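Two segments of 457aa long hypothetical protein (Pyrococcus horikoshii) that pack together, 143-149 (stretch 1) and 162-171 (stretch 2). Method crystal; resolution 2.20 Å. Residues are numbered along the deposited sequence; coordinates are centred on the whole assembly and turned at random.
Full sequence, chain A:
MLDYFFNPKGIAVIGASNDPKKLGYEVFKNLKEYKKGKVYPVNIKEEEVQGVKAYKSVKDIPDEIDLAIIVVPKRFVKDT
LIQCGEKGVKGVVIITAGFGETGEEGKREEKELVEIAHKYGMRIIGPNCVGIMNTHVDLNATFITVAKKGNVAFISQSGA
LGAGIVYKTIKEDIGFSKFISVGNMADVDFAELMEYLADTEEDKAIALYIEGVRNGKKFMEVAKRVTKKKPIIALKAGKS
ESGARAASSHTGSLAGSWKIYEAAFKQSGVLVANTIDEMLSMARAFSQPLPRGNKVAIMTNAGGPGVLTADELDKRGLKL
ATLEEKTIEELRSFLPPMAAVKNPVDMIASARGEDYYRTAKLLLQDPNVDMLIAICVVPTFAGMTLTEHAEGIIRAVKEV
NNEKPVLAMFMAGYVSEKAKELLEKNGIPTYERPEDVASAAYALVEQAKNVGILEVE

Stretch 1 (143-149) FITVAKK
Stretch 2, residues 162-171: GAGIVYKTIK

No direct hydrogen bond joins the two stretches; van der Waals packing and two bridging waters do. Stretch 2 is helical throughout (phi/psi near -60/-45), whereas residues 144-149 are extended, with psi between 141 and 165°. The chains run in the same sense, pairing Ile-144 with Ala-163 (CA-CA 6.9 Å), Ala-147 with Val-166 (5.4 Å) and Lys-148 with Ile-170 (5.9 Å), and bury 413 Å² in total. Ile-170 and Ile-144 are the most covered (80 and 70 Å²); branched apolar side chains suit these places.

Ile-144 (chi1 p, chi2 t) points toward the helix, its CD1 3.8 Å from Ala-163 CB; the small alanine lets this methyl reach 3.7 Å from Ala-163 CA. Val-166 (t) faces the middle of the extended segment, its CG1 3.6 Å from Thr-145 O and 3.8 Å from Ala-147 CB. The CA-to-CB bond of Ile-170 (m, t) points sideways relative to stretch 1, but the side chain's end comes nearer, placing CD1 3.6 Å from Val-146 O and 3.7 Å from Thr-145 CG2. That same methyl of Thr-145 (t) meets the Tyr-167 ring at its edge, 3.7 Å from CE1. Lys-148 (m, t, t, t) extends its aliphatic chain past the helix, CE 3.6 Å from Ile-170 O.

One water accepts from Thr-145 N (3.0 Å) and bonds Tyr-167 OH (2.9 Å; chi1 m, chi2 -25°). Another accepts from Lys-148 N (2.7 Å) and donates to Thr-169 OG1 (3.0 Å; chi1 p), so two amides of the extended segment are linked through water to helix side-chain hydroxyls.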

# COMPACT_ATOMS: atom_id res chain seq x y z
N PHE A 143 4.78 22.65 9.92
CA PHE A 143 3.70 23.31 9.21
C PHE A 143 2.84 22.27 8.49
O PHE A 143 2.16 22.58 7.51
CB PHE A 143 4.23 24.39 8.25
CG PHE A 143 5.23 23.90 7.25
CD1 PHE A 143 4.82 23.27 6.08
CD2 PHE A 143 6.59 24.07 7.47
CE1 PHE A 143 5.75 22.83 5.14
CE2 PHE A 143 7.53 23.64 6.55
CZ PHE A 143 7.12 23.01 5.38
N ILE A 144 2.86 21.04 8.98
CA ILE A 144 2.04 19.97 8.41
C ILE A 144 1.30 19.25 9.54
O ILE A 144 1.63 19.41 10.70
CB ILE A 144 2.90 18.93 7.61
CG1 ILE A 144 3.83 18.17 8.55
CG2 ILE A 144 3.69 19.65 6.51
CD1 ILE A 144 4.55 17.01 7.86
N THR A 145 0.28 18.47 9.20
CA THR A 145 -0.49 17.77 10.23
C THR A 145 0.39 16.78 11.02
O THR A 145 1.32 16.19 10.47
CB THR A 145 -1.70 17.03 9.60
OG1 THR A 145 -2.56 16.56 10.64
CG2 THR A 145 -1.25 15.84 8.78
N VAL A 146 0.09 16.61 12.30
CA VAL A 146 0.86 15.72 13.17
C VAL A 146 0.62 14.24 12.84
O VAL A 146 -0.48 13.83 12.50
CB VAL A 146 0.52 15.98 14.68
CG1 VAL A 146 -0.84 15.38 15.03
CG2 VAL A 146 1.61 15.41 15.57
N ALA A 147 1.67 13.44 12.93
CA ALA A 147 1.52 12.02 12.64
C ALA A 147 0.79 11.38 13.82
O ALA A 147 0.68 11.99 14.89
CB ALA A 147 2.91 11.38 12.46
N LYS A 148 0.29 10.17 13.63
CA LYS A 148 -0.38 9.48 14.73
C LYS A 148 0.68 9.09 15.75
O LYS A 148 1.87 9.05 15.45
CB LYS A 148 -1.11 8.24 14.25
CG LYS A 148 -2.43 8.54 13.55
CD LYS A 148 -3.23 7.28 13.34
CE LYS A 148 -4.68 7.59 12.98
NZ LYS A 148 -5.45 6.33 12.78
N LYS A 149 0.24 8.80 16.97
CA LYS A 149 1.15 8.40 18.04
C LYS A 149 1.77 7.03 17.75
O LYS A 149 1.15 6.13 17.21
CB LYS A 149 0.35 8.34 19.34
CG LYS A 149 1.20 8.62 20.57
CD LYS A 149 0.36 8.74 21.84
CE LYS A 149 1.21 8.84 23.11
NZ LYS A 149 1.71 7.52 23.48
N GLY A 162 9.02 13.42 3.85
CA GLY A 162 8.56 13.35 5.23
C GLY A 162 7.06 13.59 5.33
O GLY A 162 6.33 12.76 5.87
N ALA A 163 6.58 14.71 4.80
CA ALA A 163 5.15 15.00 4.84
C ALA A 163 4.30 13.90 4.19
O ALA A 163 3.28 13.47 4.74
CB ALA A 163 4.87 16.33 4.16
N GLY A 164 4.73 13.45 3.02
CA GLY A 164 4.00 12.42 2.31
C GLY A 164 3.89 11.12 3.08
O GLY A 164 2.89 10.42 2.99
N ILE A 165 4.93 10.80 3.83
CA ILE A 165 4.95 9.58 4.61
C ILE A 165 4.02 9.77 5.82
O ILE A 165 3.27 8.87 6.17
CB ILE A 165 6.42 9.21 5.02
CG1 ILE A 165 7.13 8.63 3.78
CG2 ILE A 165 6.45 8.19 6.15
CD1 ILE A 165 8.61 8.35 3.97
N VAL A 166 4.06 10.95 6.43
CA VAL A 166 3.18 11.22 7.56
C VAL A 166 1.73 11.01 7.11
O VAL A 166 0.96 10.33 7.79
CB VAL A 166 3.38 12.66 8.07
CG1 VAL A 166 2.28 13.05 9.05
CG2 VAL A 166 4.73 12.77 8.76
N TYR A 167 1.36 11.56 5.96
CA TYR A 167 -0.01 11.39 5.47
C TYR A 167 -0.27 9.93 5.19
O TYR A 167 -1.38 9.43 5.41
CB TYR A 167 -0.26 12.17 4.17
CG TYR A 167 0.13 13.63 4.26
CD1 TYR A 167 0.16 14.29 5.49
CD2 TYR A 167 0.47 14.35 3.12
CE1 TYR A 167 0.53 15.62 5.59
CE2 TYR A 167 0.85 15.69 3.21
CZ TYR A 167 0.87 16.31 4.45
OH TYR A 167 1.25 17.62 4.56
N LYS A 168 0.74 9.23 4.69
CA LYS A 168 0.61 7.82 4.38
C LYS A 168 0.27 7.03 5.63
O LYS A 168 -0.74 6.34 5.68
CB LYS A 168 1.91 7.28 3.78
CG LYS A 168 1.83 5.81 3.36
CD LYS A 168 3.12 5.35 2.70
CE LYS A 168 2.91 4.11 1.84
NZ LYS A 168 2.55 2.87 2.57
N THR A 169 1.14 7.12 6.63
CA THR A 169 0.96 6.41 7.90
C THR A 169 -0.34 6.72 8.62
O THR A 169 -0.94 5.85 9.25
CB THR A 169 2.12 6.71 8.85
OG1 THR A 169 2.34 8.13 8.88
CG2 THR A 169 3.40 6.01 8.37
N ILE A 170 -0.78 7.97 8.54
CA ILE A 170 -2.00 8.41 9.18
C ILE A 170 -3.16 7.56 8.69
O ILE A 170 -3.89 6.97 9.49
CB ILE A 170 -2.28 9.90 8.89
CG1 ILE A 170 -1.32 10.76 9.72
CG2 ILE A 170 -3.74 10.26 9.21
CD1 ILE A 170 -1.40 12.24 9.45
N LYS A 171 -3.31 7.48 7.38
CA LYS A 171 -4.38 6.67 6.81
C LYS A 171 -4.18 5.18 7.07
O LYS A 171 -5.16 4.44 7.23
CB LYS A 171 -4.47 6.90 5.30
CG LYS A 171 -5.49 6.00 4.63
CD LYS A 171 -5.81 6.42 3.21
CE LYS A 171 -6.54 5.31 2.47
NZ LYS A 171 -7.06 5.78 1.15
O HOH W 1 -0.63 18.88 6.37
O HOH W 2 1.14 8.61 11.59